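EDTA monooxygenase (EDTA-degrading bacterium BNC1, PDB 5DQP) probably catalyses the FMN-dependent oxidation of EDTA with molecular oxygen, as a luciferase-like monooxygenase that works beside a partner flavin reductase. Local coordinates at residues E43-R47 / G48-A52; P386-P389 / D390-I394. All blocks are in the same frame, centred on the assembly; numbering follows the deposited sequence.

Contact 1 lies at the C-terminal end of helix 35-47 and contact 2 at the N-terminal start of helix 390-405: residues 43-52 finish the first helix and lead into strand 52-55, while residues 386-394 leave strand 380-383 and start the second. Their centres lie about 13 Å apart, on the same side of the chain's centre. They meet directly through Ile-44, whose CD1 packs 3.7 Å from Pro-389 CB and whose CG2 lies 3.8 Å from Glu-393 CA. Arg-47 also contributes, its NH2 3.9 Å from Glu-393 CG. Both contacts lie away from the predicted FMN-binding residues, which include Asp-57 and Thr-94.

Contact 1: E43-R47 / G48-A52; sequences EIARR and GRIDA
Arg-49 folds back onto the end of helix 35-47, its backbone N and its guanidinium NH1 both bonding to the carbonyl O of Arg-46. The N to O distance is 2.9 Å, and the NH1 to O distance 3.0 Å; the two donors come from opposite faces of the carbonyl plane. A bend at chi2 (-50°) brings NH1 back to the helix end, and Arg-47 O lies over one face of the guanidinium, offset toward its rim. NE bonds to the backbone O of Arg-411, so the guanidinium is held at both NE and NH1.

The tight part lies on the inner side. Ala-45 CB meets Ile-50 CB at 3.8 Å, and Ile-50 N donates to Ala-45 O at 2.9 Å, while Ile-50 also packs on Leu-8 and Ser-10 of strand 7-11. Gly-48 N closes the last turn on Ile-44 O at 3.1 Å.

The outer side is looser and more polar. Arg-46 NH1 stands 4.2 Å from Arg-49 NH1, a pair of like charges. Asp-88 forms a salt bridge with Arg-46 NE, which probably offsets part of this repulsion. Arg-47, exposed, uses NH2 for a salt bridge with Asp-397 on helix 390-405. With an alanine in place of Arg-49, the NH1 and NE bonds are gone, and Arg-46 O and Arg-411 O would probably be held less firmly.

Positive phi at Arg-49 (60°), together with the backbone bonds Ile-50 N to Ala-45 O and Arg-49 N to Arg-46 O, defines a Schellman motif, here turning a TIM-barrel helix toward its next parallel strand.

Contact 2: P386-P389 / D390-I394; sequences PLLP and DALEI
Leu-387 carries its CG trans to the backbone N (chi1 175°), and Asp-390 turns its carboxylate opposite its own carbonyl carbon (chi1 -64°); with these torsions the two side chains lie side by side, pointing the same way. Their closest approach is 3.8 Å, from Leu-387 CD2 to Asp-390 CB, so the methyl lies against the aliphatic root of the aspartate.

The polar end of Asp-390 is occupied on both oxygens. OD2 pairs with Arg-26, and a water donates to OD1 at 3.2 Å and to Leu-388 O at 3.0 Å, linking the carboxylate to the loop backbone just before the helix. That loop bends at the cis peptide joining Leu-388 to Pro-389.

Two separate apolar contacts join the loop to the first turn. Pro-386 CD rests 3.7 Å from Ala-391 CB, while Leu-388 CD2 reaches Leu-392 CB at 3.8 Å. Leu-388 and Pro-389 also pack against Ser-41 of helix 35-47.

Two backbone bonds carry the chain into the helix: Ala-391 N to Leu-387 O at 2.8 Å, and Glu-393 N to Pro-389 O at 2.9 Å. A proline-bearing loop thus runs directly into a helical first turn, the strand-to-helix connection of a beta/alpha barrel, here joining strand 380-383 to helix 390-405.

Contact 1: E43-R47 / G48-A52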
ATOM      1  N   GLU A  43      12.257  13.938   0.650  1.00 20.67           N
ATOM      2  CA  GLU A  43      12.494  15.319   0.216  1.00 21.68           C
ATOM      3  C   GLU A  43      13.991  15.629   0.113  1.00 22.27           C
ATOM      4  O   GLU A  43      14.401  16.435  -0.730  1.00 22.05           O
ATOM      5  CB  GLU A  43      11.806  16.303   1.170  1.00 22.10           C
ATOM      6  CG  GLU A  43      10.271  16.470   1.001  1.00 32.21           C
ATOM      7  CD  GLU A  43       9.821  17.309  -0.237  1.00 48.23           C
ATOM      8  OE1 GLU A  43       8.595  17.576  -0.349  1.00 42.03           O
ATOM      9  OE2 GLU A  43      10.661  17.701  -1.093  1.00 41.18           O
ATOM     10  N   ILE A  44      14.827  15.011   0.953  1.00 15.66           N
ATOM     11  CA  ILE A  44      16.269  15.144   0.762  1.00 20.22           C
ATOM     12  C   ILE A  44      16.697  14.503  -0.559  1.00 18.63           C
ATOM     13  O   ILE A  44      17.456  15.093  -1.333  1.00 20.13           O
ATOM     14  CB  ILE A  44      17.029  14.551   1.963  1.00 23.77           C
ATOM     15  CG1 ILE A  44      16.890  15.475   3.181  1.00 20.37           C
ATOM     16  CG2 ILE A  44      18.512  14.290   1.614  1.00 19.73           C
ATOM     17  CD1 ILE A  44      17.290  14.784   4.497  1.00 24.22           C
ATOM     18  N   ALA A  45      16.222  13.287  -0.840  1.00 19.37           N
ATOM     19  CA  ALA A  45      16.579  12.650  -2.107  1.00 19.92           C
ATOM     20  C   ALA A  45      16.046  13.453  -3.292  1.00 17.69           C
ATOM     21  O   ALA A  45      16.717  13.577  -4.323  1.00 20.27           O
ATOM     22  CB  ALA A  45      16.057  11.207  -2.135  1.00 18.23           C
ATOM     23  N   ARG A  46      14.849  14.025  -3.158  1.00 20.39           N
ATOM     24  CA  ARG A  46      14.290  14.847  -4.236  1.00 22.70           C
ATOM     25  C   ARG A  46      15.165  16.064  -4.519  1.00 21.75           C
ATOM     26  O   ARG A  46      15.432  16.394  -5.684  1.00 19.35           O
ATOM     27  CB  ARG A  46      12.875  15.287  -3.870  1.00 21.35           C
ATOM     28  CG  ARG A  46      12.119  16.021  -4.980  1.00 26.06           C
ATOM     29  CD  ARG A  46      10.886  16.708  -4.373  1.00 32.39           C
ATOM     30  NE  ARG A  46      10.415  17.787  -5.216  1.00 37.56           N
ATOM     31  CZ  ARG A  46      10.961  18.997  -5.257  1.00 50.09           C
ATOM     32  NH1 ARG A  46      12.013  19.286  -4.495  1.00 37.74           N
ATOM     33  NH2 ARG A  46      10.453  19.916  -6.070  1.00 64.50           N
ATOM     34  N   ARG A  47      15.631  16.732  -3.460  1.00 18.49           N
ATOM     35  CA  ARG A  47      16.547  17.864  -3.618  1.00 24.97           C
ATOM     36  C   ARG A  47      17.840  17.457  -4.336  1.00 23.37           C
ATOM     37  O   ARG A  47      18.380  18.241  -5.127  1.00 23.52           O
ATOM     38  CB  ARG A  47      16.854  18.487  -2.252  1.00 20.21           C
ATOM     39  CG  ARG A  47      17.969  19.543  -2.285  1.00 29.45           C
ATOM     40  CD  ARG A  47      18.156  20.224  -0.928  1.00 30.96           C
ATOM     41  NE  ARG A  47      19.145  19.549  -0.077  1.00 31.44           N
ATOM     42  CZ  ARG A  47      18.868  18.966   1.084  1.00 28.97           C
ATOM     43  NH1 ARG A  47      17.626  18.977   1.558  1.00 30.74           N
ATOM     44  NH2 ARG A  47      19.835  18.384   1.781  1.00 33.09           N
ATOM     45  N   GLY A  48      18.320  16.233  -4.121  1.00 18.63           N
ATOM     46  CA  GLY A  48      19.454  15.722  -4.869  1.00 17.51           C
ATOM     47  C   GLY A  48      19.163  15.212  -6.262  1.00 23.19           C
ATOM     48  O   GLY A  48      20.100  14.806  -6.964  1.00 21.03           O
ATOM     49  N   ARG A  49      17.899  15.238  -6.699  1.00 18.32           N
ATOM     50  CA  ARG A  49      17.481  14.612  -7.960  1.00 18.81           C
ATOM     51  C   ARG A  49      17.746  13.106  -7.990  1.00 20.61           C
ATOM     52  O   ARG A  49      17.947  12.520  -9.061  1.00 14.22           O
ATOM     53  CB  ARG A  49      18.156  15.265  -9.167  1.00 21.01           C
ATOM     54  CG  ARG A  49      18.066  16.770  -9.219  1.00 21.85           C
ATOM     55  CD  ARG A  49      16.642  17.280  -9.021  1.00 23.01           C
ATOM     56  NE  ARG A  49      16.630  18.744  -9.023  1.00 29.22           N
ATOM     57  CZ  ARG A  49      16.005  19.507  -8.134  1.00 33.28           C
ATOM     58  NH1 ARG A  49      15.316  18.972  -7.130  1.00 24.47           N
ATOM     59  NH2 ARG A  49      16.068  20.826  -8.261  1.00 37.55           N
ATOM     60  N   ILE A  50      17.780  12.453  -6.829  1.00 20.62           N
ATOM     61  CA  ILE A  50      17.846  10.998  -6.841  1.00 17.04           C
ATOM     62  C   ILE A  50      16.708  10.482  -7.708  1.00 19.44           C
ATOM     63  O   ILE A  50      15.612  11.051  -7.720  1.00 17.74           O
ATOM     64  CB  ILE A  50      17.787  10.445  -5.406  1.00 16.36           C
ATOM     65  CG1 ILE A  50      18.957  10.993  -4.574  1.00 16.37           C
ATOM     66  CG2 ILE A  50      17.849   8.928  -5.406  1.00 18.95           C
ATOM     67  CD1 ILE A  50      20.343  10.906  -5.225  1.00 18.68           C
ATOM     68  N   ASP A  51      16.968   9.418  -8.480  1.00 17.76           N
ATOM     69  CA  ASP A  51      15.938   8.953  -9.400  1.00 19.59           C
ATOM     70  C   ASP A  51      14.776   8.293  -8.664  1.00 19.71           C
ATOM     71  O   ASP A  51      13.616   8.498  -9.038  1.00 18.50           O
ATOM     72  CB  ASP A  51      16.536   8.011 -10.435  1.00 18.93           C
ATOM     73  CG  ASP A  51      17.520   8.720 -11.330  1.00 20.11           C
ATOM     74  OD1 ASP A  51      17.076   9.595 -12.110  1.00 19.87           O
ATOM     75  OD2 ASP A  51      18.731   8.432 -11.227  1.00 19.03           O
ATOM     76  N   ALA A  52      15.050   7.514  -7.617  1.00 16.72           N
ATOM     77  CA  ALA A  52      13.965   6.877  -6.873  1.00 16.74           C
ATOM     78  C   ALA A  52      14.447   6.501  -5.477  1.00 18.78           C
ATOM     79  O   ALA A  52      15.643   6.278  -5.266  1.00 21.07           O
ATOM     80  CB  ALA A  52      13.447   5.623  -7.597  1.00 16.77           C
TER

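Contact 2: P386-P389 / D390-I394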
ATOM      1  N   PRO A 386      23.884   4.608   6.094  1.00 22.00           N
ATOM      2  CA  PRO A 386      23.984   3.971   7.420  1.00 26.63           C
ATOM      3  C   PRO A 386      23.048   4.580   8.446  1.00 24.18           C
ATOM      4  O   PRO A 386      22.609   3.877   9.364  1.00 24.81           O
ATOM      5  CB  PRO A 386      25.459   4.184   7.809  1.00 26.26           C
ATOM      6  CG  PRO A 386      25.917   5.347   7.000  1.00 23.59           C
ATOM      7  CD  PRO A 386      25.139   5.271   5.697  1.00 24.63           C
ATOM      8  N   LEU A 387      22.748   5.864   8.330  1.00 25.83           N
ATOM      9  CA  LEU A 387      21.810   6.550   9.211  1.00 21.06           C
ATOM     10  C   LEU A 387      20.894   7.408   8.352  1.00 23.60           C
ATOM     11  O   LEU A 387      21.382   8.172   7.512  1.00 21.47           O
ATOM     12  CB  LEU A 387      22.542   7.434  10.234  1.00 23.61           C
ATOM     13  CG  LEU A 387      21.635   8.282  11.134  1.00 27.05           C
ATOM     14  CD1 LEU A 387      20.637   7.403  11.909  1.00 22.68           C
ATOM     15  CD2 LEU A 387      22.479   9.144  12.089  1.00 27.01           C
ATOM     16  N   LEU A 388      19.579   7.270   8.556  1.00 20.40           N
ATOM     17  CA  LEU A 388      18.581   8.127   7.896  1.00 27.14           C
ATOM     18  C   LEU A 388      17.948   9.085   8.902  1.00 26.60           C
ATOM     19  O   LEU A 388      17.656   8.694  10.032  1.00 22.53           O
ATOM     20  CB  LEU A 388      17.495   7.271   7.209  1.00 22.68           C
ATOM     21  CG  LEU A 388      18.037   6.521   5.980  1.00 22.55           C
ATOM     22  CD1 LEU A 388      17.090   5.449   5.445  1.00 19.69           C
ATOM     23  CD2 LEU A 388      18.312   7.566   4.909  1.00 22.06           C
ATOM     24  N   PRO A 389      17.728  10.349   8.498  1.00 23.40           N
ATOM     25  CA  PRO A 389      18.100  10.926   7.203  1.00 27.02           C
ATOM     26  C   PRO A 389      19.543  11.418   7.110  1.00 27.41           C
ATOM     27  O   PRO A 389      19.987  11.730   5.995  1.00 25.18           O
ATOM     28  CB  PRO A 389      17.134  12.113   7.066  1.00 28.33           C
ATOM     29  CG  PRO A 389      16.814  12.494   8.438  1.00 36.96           C
ATOM     30  CD  PRO A 389      16.759  11.199   9.214  1.00 26.26           C
ATOM     31  N   ASP A 390      20.246  11.464   8.255  1.00 24.43           N
ATOM     32  CA  ASP A 390      21.476  12.249   8.372  1.00 26.03           C
ATOM     33  C   ASP A 390      22.487  11.899   7.288  1.00 20.49           C
ATOM     34  O   ASP A 390      23.062  12.797   6.664  1.00 24.80           O
ATOM     35  CB  ASP A 390      22.114  12.069   9.765  1.00 25.72           C
ATOM     36  CG  ASP A 390      21.222  12.604  10.916  1.00 32.36           C
ATOM     37  OD1 ASP A 390      19.981  12.501  10.812  1.00 32.81           O
ATOM     38  OD2 ASP A 390      21.752  13.109  11.938  1.00 31.32           O
ATOM     39  N   ALA A 391      22.742  10.598   7.061  1.00 19.09           N
ATOM     40  CA  ALA A 391      23.799  10.221   6.115  1.00 19.97           C
ATOM     41  C   ALA A 391      23.356  10.396   4.674  1.00 22.28           C
ATOM     42  O   ALA A 391      24.186  10.663   3.800  1.00 21.81           O
ATOM     43  CB  ALA A 391      24.271   8.786   6.328  1.00 18.38           C
ATOM     44  N   LEU A 392      22.060  10.278   4.396  1.00 19.77           N
ATOM     45  CA  LEU A 392      21.631  10.603   3.047  1.00 22.09           C
ATOM     46  C   LEU A 392      21.751  12.097   2.807  1.00 18.04           C
ATOM     47  O   LEU A 392      22.066  12.524   1.697  1.00 19.79           O
ATOM     48  CB  LEU A 392      20.206  10.114   2.803  1.00 17.57           C
ATOM     49  CG  LEU A 392      19.618  10.258   1.406  1.00 16.72           C
ATOM     50  CD1 LEU A 392      20.502   9.494   0.426  1.00 16.16           C
ATOM     51  CD2 LEU A 392      18.197   9.691   1.449  1.00 22.14           C
ATOM     52  N   GLU A 393      21.511  12.903   3.835  1.00 22.47           N
ATOM     53  CA  GLU A 393      21.684  14.347   3.697  1.00 23.87           C
ATOM     54  C   GLU A 393      23.135  14.693   3.333  1.00 23.84           C
ATOM     55  O   GLU A 393      23.392  15.519   2.442  1.00 17.78           O
ATOM     56  CB  GLU A 393      21.229  15.020   5.001  1.00 22.24           C
ATOM     57  CG  GLU A 393      21.151  16.548   5.003  1.00 31.49           C
ATOM     58  CD  GLU A 393      20.400  17.105   6.232  1.00 41.26           C
ATOM     59  OE1 GLU A 393      19.816  16.316   7.028  1.00 36.71           O
ATOM     60  OE2 GLU A 393      20.401  18.348   6.403  1.00 52.89           O
ATOM     61  N   ILE A 394      24.095  14.035   3.984  1.00 23.81           N
ATOM     62  CA  ILE A 394      25.507  14.203   3.632  1.00 17.80           C
ATOM     63  C   ILE A 394      25.756  13.790   2.186  1.00 18.76           C
ATOM     64  O   ILE A 394      26.455  14.484   1.439  1.00 21.47           O
ATOM     65  CB  ILE A 394      26.395  13.392   4.597  1.00 21.31           C
ATOM     66  CG1 ILE A 394      26.215  13.878   6.032  1.00 27.09           C
ATOM     67  CG2 ILE A 394      27.879  13.480   4.198  1.00 21.93           C
ATOM     68  CD1 ILE A 394      26.611  15.321   6.237  1.00 34.25           C
TER
HETATM   69  O   HOH W   1      18.678  10.127  12.432  1.00 29.17           O